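Local atomic coordinates of DNA damage response protein Rtt109, putative (Neosartorya fumigata, PDB entry 5ZB9), a protein that probably transfers the acetyl group of acetyl-CoA to lysine side chains of histones, notably histone H3, in the response to DNA damage. Residues I72-E77 against L114-F119; V91-S96 against Q145-G150. All blocks are in the same frame, centred on the assembly; numbering follows the deposited sequence.

Contact 1: residues I72-E77 against L114-F119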
ATOM      1  N   ILE A  72      20.651  -8.304   0.741  1.00 24.17           N
ATOM      2  CA  ILE A  72      19.337  -7.709   0.557  1.00 27.16           C
ATOM      3  C   ILE A  72      19.460  -6.253   0.116  1.00 27.55           C
ATOM      4  O   ILE A  72      20.197  -5.479   0.718  1.00 27.36           O
ATOM      5  CB  ILE A  72      18.510  -7.790   1.852  1.00 27.41           C
ATOM      6  CG1 ILE A  72      18.065  -9.229   2.105  1.00 23.40           C
ATOM      7  CG2 ILE A  72      17.304  -6.872   1.781  1.00 28.56           C
ATOM      8  CD1 ILE A  72      17.388  -9.412   3.439  1.00 25.96           C
ATOM      9  N   ILE A  73      18.738  -5.880  -0.933  1.00 27.60           N
ATOM     10  CA  ILE A  73      18.766  -4.500  -1.400  1.00 29.16           C
ATOM     11  C   ILE A  73      17.449  -3.762  -1.173  1.00 30.07           C
ATOM     12  O   ILE A  73      17.406  -2.534  -1.223  1.00 32.03           O
ATOM     13  CB  ILE A  73      19.106  -4.419  -2.894  1.00 28.16           C
ATOM     14  CG1 ILE A  73      18.043  -5.151  -3.715  1.00 27.91           C
ATOM     15  CG2 ILE A  73      20.490  -4.980  -3.148  1.00 33.78           C
ATOM     16  CD1 ILE A  73      18.024  -4.757  -5.166  1.00 26.84           C
ATOM     17  N   PHE A  74      16.377  -4.501  -0.915  1.00 26.89           N
ATOM     18  CA  PHE A  74      15.066  -3.883  -0.841  1.00 23.13           C
ATOM     19  C   PHE A  74      14.086  -4.760  -0.090  1.00 22.62           C
ATOM     20  O   PHE A  74      14.117  -5.978  -0.211  1.00 23.89           O
ATOM     21  CB  PHE A  74      14.539  -3.592  -2.247  1.00 23.37           C
ATOM     22  CG  PHE A  74      13.282  -2.770  -2.270  1.00 24.57           C
ATOM     23  CD1 PHE A  74      13.295  -1.442  -1.855  1.00 29.68           C
ATOM     24  CD2 PHE A  74      12.089  -3.311  -2.728  1.00 21.68           C
ATOM     25  CE1 PHE A  74      12.134  -0.670  -1.880  1.00 25.69           C
ATOM     26  CE2 PHE A  74      10.929  -2.548  -2.762  1.00 21.44           C
ATOM     27  CZ  PHE A  74      10.951  -1.225  -2.336  1.00 20.34           C
ATOM     28  N   GLY A  75      13.218  -4.132   0.690  1.00 22.26           N
ATOM     29  CA  GLY A  75      12.178  -4.854   1.393  1.00 23.20           C
ATOM     30  C   GLY A  75      10.866  -4.099   1.318  1.00 28.32           C
ATOM     31  O   GLY A  75      10.825  -2.882   1.529  1.00 27.79           O
ATOM     32  N   ILE A  76       9.786  -4.805   1.009  1.00 21.45           N
ATOM     33  CA  ILE A  76       8.488  -4.153   0.963  1.00 22.70           C
ATOM     34  C   ILE A  76       7.422  -5.030   1.600  1.00 24.65           C
ATOM     35  O   ILE A  76       7.275  -6.208   1.250  1.00 23.63           O
ATOM     36  CB  ILE A  76       8.093  -3.772  -0.490  1.00 22.07           C
ATOM     37  CG1 ILE A  76       6.695  -3.177  -0.530  1.00 15.78           C
ATOM     38  CG2 ILE A  76       8.215  -4.963  -1.446  1.00 19.80           C
ATOM     39  CD1 ILE A  76       6.361  -2.561  -1.859  1.00 17.50           C
ATOM     40  N   GLU A  77       6.710  -4.463   2.574  1.00 22.94           N
ATOM     41  CA  GLU A  77       5.601  -5.168   3.201  1.00 22.24           C
ATOM     42  C   GLU A  77       4.285  -4.606   2.702  1.00 22.23           C
ATOM     43  O   GLU A  77       4.103  -3.394   2.628  1.00 22.96           O
ATOM     44  CB  GLU A  77       5.658  -5.077   4.725  1.00 22.81           C
ATOM     45  CG  GLU A  77       4.545  -5.879   5.406  1.00 25.90           C
ATOM     46  CD  GLU A  77       4.600  -5.823   6.929  1.00 39.82           C
ATOM     47  OE1 GLU A  77       4.718  -6.895   7.563  1.00 37.89           O
ATOM     48  OE2 GLU A  77       4.506  -4.712   7.495  1.00 39.96           O
ATOM     49  N   LEU A 114      10.597  -0.403 -10.235  1.00 30.28           N
ATOM     50  CA  LEU A 114      10.118  -1.529 -11.038  1.00 24.61           C
ATOM     51  C   LEU A 114       9.651  -2.695 -10.170  1.00 25.17           C
ATOM     52  O   LEU A 114       8.599  -3.297 -10.421  1.00 23.89           O
ATOM     53  CB  LEU A 114      11.210  -1.993 -11.998  1.00 24.57           C
ATOM     54  CG  LEU A 114      11.458  -1.039 -13.167  1.00 33.42           C
ATOM     55  CD1 LEU A 114      12.573  -1.557 -14.050  1.00 32.68           C
ATOM     56  CD2 LEU A 114      10.176  -0.855 -13.966  1.00 27.47           C
ATOM     57  N   ILE A 115      10.432  -2.998  -9.138  1.00 19.47           N
ATOM     58  CA  ILE A 115      10.093  -4.064  -8.213  1.00 21.24           C
ATOM     59  C   ILE A 115       8.784  -3.772  -7.476  1.00 22.45           C
ATOM     60  O   ILE A 115       7.887  -4.617  -7.453  1.00 23.81           O
ATOM     61  CB  ILE A 115      11.229  -4.295  -7.198  1.00 26.75           C
ATOM     62  CG1 ILE A 115      12.472  -4.826  -7.914  1.00 22.77           C
ATOM     63  CG2 ILE A 115      10.789  -5.268  -6.112  1.00 22.05           C
ATOM     64  CD1 ILE A 115      13.681  -4.921  -7.025  1.00 27.25           C
ATOM     65  N   SER A 116       8.675  -2.579  -6.890  1.00 19.32           N
ATOM     66  CA  SER A 116       7.476  -2.175  -6.153  1.00 21.51           C
ATOM     67  C   SER A 116       6.213  -2.234  -7.015  1.00 20.96           C
ATOM     68  O   SER A 116       5.165  -2.678  -6.563  1.00 18.64           O
ATOM     69  CB  SER A 116       7.645  -0.754  -5.604  1.00 21.63           C
ATOM     70  OG  SER A 116       8.835  -0.634  -4.850  1.00 23.66           O
ATOM     71  N   ASN A 117       6.335  -1.745  -8.246  1.00 20.76           N
ATOM     72  CA  ASN A 117       5.294  -1.791  -9.266  1.00 18.39           C
ATOM     73  C   ASN A 117       4.862  -3.239  -9.542  1.00 23.47           C
ATOM     74  O   ASN A 117       3.675  -3.569  -9.517  1.00 26.45           O
ATOM     75  CB  ASN A 117       5.836  -1.108 -10.537  1.00 27.24           C
ATOM     76  CG  ASN A 117       4.801  -0.945 -11.643  1.00 27.05           C
ATOM     77  OD1 ASN A 117       3.843  -1.701 -11.755  1.00 31.89           O
ATOM     78  ND2 ASN A 117       5.018   0.048 -12.486  1.00 33.36           N
ATOM     79  N   ALA A 118       5.842  -4.102  -9.788  1.00 24.05           N
ATOM     80  CA  ALA A 118       5.583  -5.496 -10.119  1.00 21.62           C
ATOM     81  C   ALA A 118       4.922  -6.238  -8.968  1.00 20.10           C
ATOM     82  O   ALA A 118       3.983  -6.997  -9.180  1.00 24.72           O
ATOM     83  CB  ALA A 118       6.882  -6.190 -10.521  1.00 20.05           C
ATOM     84  N   PHE A 119       5.417  -6.021  -7.753  1.00 19.13           N
ATOM     85  CA  PHE A 119       4.851  -6.662  -6.563  1.00 21.75           C
ATOM     86  C   PHE A 119       3.390  -6.242  -6.329  1.00 22.09           C
ATOM     87  O   PHE A 119       2.524  -7.090  -6.110  1.00 23.02           O
ATOM     88  CB  PHE A 119       5.711  -6.347  -5.331  1.00 17.89           C
ATOM     89  CG  PHE A 119       5.401  -7.201  -4.128  1.00 19.67           C
ATOM     90  CD1 PHE A 119       5.221  -8.571  -4.255  1.00 20.34           C
ATOM     91  CD2 PHE A 119       5.309  -6.632  -2.863  1.00 18.82           C
ATOM     92  CE1 PHE A 119       4.940  -9.358  -3.138  1.00 20.82           C
ATOM     93  CE2 PHE A 119       5.029  -7.406  -1.748  1.00 18.12           C
ATOM     94  CZ  PHE A 119       4.842  -8.770  -1.885  1.00 21.61           C
TER
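The ring of F74 is met obliquely by two residues of the helix, S116 through OG and I115 through CG2. The ring of F119 is met, also obliquely, by CG2 of I76. This is helix-on-sheet packing in the acetyltransferase fold: helix 111-127 packs over strand 71-82 of the mixed sheet. The two short axes are 10.0 Å apart at an angle of 31°, and both run in roughly the same direction. F74 and I76 are alternate residues of the strand, and their CB atoms point to the helix.

CG of F74 is anti to the backbone N (chi1 -171°), beside the carbonyl carbon. CZ is 3.3 Å from OG of S116. That hydroxyl is also hydrogen-bonded within the helix to O of L112, so its polar end is satisfied although it sits beside an aromatic ring. CD2 of F74 touches CG2 of I115 at 4.1 Å, and the side chains pass one another as they come from opposite elements.

Next to F74 the strand carries a classic beta bulge, with I73 and F74 both facing V59 of strand 50-61. I115 also rests on V59, and F119 on L57 of that strand, so the helix spans two neighbouring strands. The side chain of S116 also touches W168, which contacts CoA in another structure of this protein. L112, whose side chain is close to F74, also contacts CoA there; no CoA is bound in this model. No hydrogen bond links the two segments. CD2 of F119, one helical turn after I115, packs 3.6 Å from CG2 of I76.

Contact 2: residues V91-S96 against Q145-G150; sequences VSKADS and QYLFPG. With GOL (glycerol), chain B.
Q145 is bent at its second torsion (chi2 -91°), which puts CD near O of A94. K93 has CG anti to its carbonyl carbon (chi1 -66°), and beyond CG its chain runs extended to the ring of Y146. The loop after strand 133-140 thus packs on the end of strand 86-96, at the CoA site of the acetyltransferase fold. A94 and S96 contact CoA in another structure of this protein.

OE1 of Q145 accepts a hydrogen bond from N of A94 at 3.2 Å. The N-H points nearly straight at the oxygen (166°), but the donor stands well above the carbonyl plane. NE2 of Q145 donates to O2 of a glycerol, probably from the crystallisation liquor; the same O2 donates to O of S92.

NZ of K93 lies over the face of the Y146 ring, 4.9 Å from its centroid, in a cation-pi contact. The ring is poorly ordered. NZ also forms a salt bridge with E77 of strand 71-82, so the ammonium has a charged partner besides the ring.

D95 lies alongside Q145, with OD2 3.3 Å from CB of that residue. OD1 forms a salt bridge with K157 and accepts a hydrogen bond from N of S96. One face of the F148 ring is covered by CB of L147. At the ring's edge, near its plane, CE2 of F148 meets O of D95 at 3.4 Å.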
ATOM      1  N   VAL A  91       0.357  -0.598   1.447  1.00 16.58           N
ATOM      2  CA  VAL A  91       1.802  -0.687   1.642  1.00 18.27           C
ATOM      3  C   VAL A  91       2.145  -0.207   3.048  1.00 22.63           C
ATOM      4  O   VAL A  91       1.883   0.945   3.388  1.00 21.04           O
ATOM      5  CB  VAL A  91       2.571   0.158   0.610  1.00 20.05           C
ATOM      6  CG1 VAL A  91       4.073  -0.054   0.761  1.00 17.87           C
ATOM      7  CG2 VAL A  91       2.100  -0.168  -0.801  1.00 16.42           C
ATOM      8  N   SER A  92       2.715  -1.081   3.870  1.00 19.74           N
ATOM      9  CA  SER A  92       3.007  -0.707   5.243  1.00 23.46           C
ATOM     10  C   SER A  92       4.471  -0.351   5.429  1.00 27.44           C
ATOM     11  O   SER A  92       4.804   0.488   6.259  1.00 34.85           O
ATOM     12  CB  SER A  92       2.617  -1.827   6.203  1.00 26.16           C
ATOM     13  OG  SER A  92       3.244  -3.043   5.843  1.00 34.34           O
ATOM     14  N   LYS A  93       5.341  -0.977   4.643  1.00 26.49           N
ATOM     15  CA  LYS A  93       6.786  -0.781   4.777  1.00 28.97           C
ATOM     16  C   LYS A  93       7.480  -0.870   3.428  1.00 26.94           C
ATOM     17  O   LYS A  93       7.112  -1.683   2.577  1.00 30.71           O
ATOM     18  CB  LYS A  93       7.395  -1.828   5.727  1.00 32.05           C
ATOM     19  CG  LYS A  93       6.952  -1.728   7.176  1.00 35.31           C
ATOM     20  CD  LYS A  93       7.248  -3.016   7.952  1.00 43.91           C
ATOM     21  CE  LYS A  93       6.611  -2.960   9.336  1.00 44.03           C
ATOM     22  NZ  LYS A  93       6.472  -4.299   9.968  1.00 58.82           N
ATOM     23  N   ALA A  94       8.502  -0.048   3.241  1.00 28.67           N
ATOM     24  CA  ALA A  94       9.327  -0.118   2.044  1.00 22.48           C
ATOM     25  C   ALA A  94      10.637   0.590   2.311  1.00 31.01           C
ATOM     26  O   ALA A  94      10.660   1.797   2.527  1.00 33.08           O
ATOM     27  CB  ALA A  94       8.620   0.496   0.853  1.00 18.84           C
ATOM     28  N   ASP A  95      11.729  -0.165   2.318  1.00 32.41           N
ATOM     29  CA  ASP A  95      13.037   0.414   2.570  1.00 29.78           C
ATOM     30  C   ASP A  95      14.079  -0.234   1.684  1.00 26.46           C
ATOM     31  O   ASP A  95      13.878  -1.340   1.187  1.00 27.55           O
ATOM     32  CB  ASP A  95      13.426   0.256   4.042  1.00 33.64           C
ATOM     33  CG  ASP A  95      14.257   1.431   4.559  1.00 46.92           C
ATOM     34  OD1 ASP A  95      14.627   2.312   3.747  1.00 43.14           O
ATOM     35  OD2 ASP A  95      14.537   1.467   5.779  1.00 51.65           O
ATOM     36  N   SER A  96      15.186   0.465   1.477  1.00 28.90           N
ATOM     37  CA  SER A  96      16.330  -0.101   0.775  1.00 30.85           C
ATOM     38  C   SER A  96      17.475  -0.199   1.760  1.00 33.63           C
ATOM     39  O   SER A  96      17.387   0.328   2.864  1.00 30.08           O
ATOM     40  CB  SER A  96      16.729   0.754  -0.419  1.00 25.22           C
ATOM     41  OG  SER A  96      17.165   2.022   0.027  1.00 39.44           O
ATOM     42  N   GLN A 145      11.806   3.995   8.722  1.00 76.56           N
ATOM     43  CA  GLN A 145      11.290   2.679   8.352  1.00 72.96           C
ATOM     44  C   GLN A 145      11.949   1.604   9.225  1.00 79.99           C
ATOM     45  O   GLN A 145      13.162   1.640   9.457  1.00 83.58           O
ATOM     46  CB  GLN A 145      11.532   2.391   6.861  1.00 59.03           C
ATOM     47  CG  GLN A 145      10.833   3.354   5.888  1.00 55.42           C
ATOM     48  CD  GLN A 145       9.436   2.886   5.450  1.00 53.93           C
ATOM     49  OE1 GLN A 145       8.967   1.815   5.842  1.00 49.99           O
ATOM     50  NE2 GLN A 145       8.770   3.698   4.630  1.00 40.11           N
ATOM     51  N   TYR A 146      11.136   0.683   9.736  1.00 73.82           N
ATOM     52  CA  TYR A 146      11.608  -0.395  10.603  1.00 71.45           C
ATOM     53  C   TYR A 146      12.770  -1.170   9.992  1.00 63.80           C
ATOM     54  O   TYR A 146      13.784  -1.427  10.644  1.00 64.66           O
ATOM     55  CB  TYR A 146      10.477  -1.392  10.892  1.00 69.97           C
ATOM     56  CG  TYR A 146       9.293  -0.855  11.667  1.00 84.33           C
ATOM     57  CD1 TYR A 146       9.089  -1.218  12.994  1.00 88.37           C
ATOM     58  CD2 TYR A 146       8.363  -0.011  11.067  1.00 80.52           C
ATOM     59  CE1 TYR A 146       8.001  -0.743  13.710  1.00 93.58           C
ATOM     60  CE2 TYR A 146       7.272   0.471  11.773  1.00 83.62           C
ATOM     61  CZ  TYR A 146       7.096   0.102  13.094  1.00 89.97           C
ATOM     62  OH  TYR A 146       6.016   0.576  13.805  1.00 89.50           O
ATOM     63  N   LEU A 147      12.604  -1.502   8.716  1.00 59.21           N
ATOM     64  CA  LEU A 147      13.220  -2.672   8.105  1.00 47.06           C
ATOM     65  C   LEU A 147      14.702  -2.894   8.342  1.00 39.16           C
ATOM     66  O   LEU A 147      15.079  -3.919   8.893  1.00 47.63           O
ATOM     67  CB  LEU A 147      12.963  -2.648   6.601  1.00 43.80           C
ATOM     68  CG  LEU A 147      11.565  -3.135   6.239  1.00 38.76           C
ATOM     69  CD1 LEU A 147      11.454  -3.340   4.741  1.00 39.12           C
ATOM     70  CD2 LEU A 147      11.236  -4.416   6.993  1.00 32.96           C
ATOM     71  N   PHE A 148      15.544  -1.964   7.919  1.00 44.52           N
ATOM     72  CA  PHE A 148      16.977  -2.250   7.881  1.00 51.99           C
ATOM     73  C   PHE A 148      17.806  -1.294   8.737  1.00 53.21           C
ATOM     74  O   PHE A 148      18.280  -0.268   8.254  1.00 52.58           O
ATOM     75  CB  PHE A 148      17.465  -2.225   6.433  1.00 41.24           C
ATOM     76  CG  PHE A 148      16.666  -3.102   5.520  1.00 43.14           C
ATOM     77  CD1 PHE A 148      16.598  -4.471   5.741  1.00 39.64           C
ATOM     78  CD2 PHE A 148      15.977  -2.563   4.441  1.00 37.26           C
ATOM     79  CE1 PHE A 148      15.863  -5.293   4.906  1.00 30.40           C
ATOM     80  CE2 PHE A 148      15.246  -3.381   3.596  1.00 34.45           C
ATOM     81  CZ  PHE A 148      15.185  -4.751   3.834  1.00 29.49           C
ATOM     82  N   PRO A 149      17.991  -1.644  10.016  1.00 61.27           N
ATOM     83  CA  PRO A 149      18.708  -0.760  10.938  1.00 59.15           C
ATOM     84  C   PRO A 149      20.196  -0.672  10.625  1.00 53.88           C
ATOM     85  O   PRO A 149      20.851  -1.668  10.303  1.00 52.00           O
ATOM     86  CB  PRO A 149      18.472  -1.415  12.304  1.00 56.58           C
ATOM     87  CG  PRO A 149      17.257  -2.267  12.104  1.00 63.12           C
ATOM     88  CD  PRO A 149      17.426  -2.805  10.720  1.00 54.01           C
ATOM     89  N   GLY A 150      20.724   0.540  10.717  1.00 58.61           N
ATOM     90  CA  GLY A 150      22.129   0.763  10.464  1.00 62.92           C
ATOM     91  C   GLY A 150      22.402   1.058   9.005  1.00 67.55           C
ATOM     92  O   GLY A 150      23.424   1.665   8.671  1.00 66.30           O
TER
HETATM   93  C1  GOL B 601       5.140   3.571   2.379  1.00 29.88           C
HETATM   94  O1  GOL B 601       5.732   4.844   2.575  1.00 36.77           O
HETATM   95  C2  GOL B 601       4.754   2.922   3.706  1.00 23.97           C
HETATM   96  O2  GOL B 601       5.809   3.048   4.627  1.00 28.64           O
HETATM   97  C3  GOL B 601       3.533   3.617   4.291  1.00 26.66           C
HETATM   98  O3  GOL B 601       2.454   3.587   3.380  1.00 23.62           O

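In the fold
Both contacts are built on the same sheet, where strands 71-82 and 86-96 are antiparallel neighbours. Contact 1 is core: all its touching residues are buried, and its chemistry is mostly apolar, with one serine hydroxyl at a ring. Contact 2 is only partly buried and mixes hydrogen bonding, charge and ring packing. Backbone and side-chain links join them. N of G75 is 2.9 Å from O of D95, a probable hydrogen bond, and OE2 of E77 probably bonds to OG of S92. Helix 111-127 and loop 145-150 pack on opposite faces of this pair of strands, yet both contacts reach the CoA site: contact 1 lies beside L112 and W168, while contact 2 holds A94 and S96.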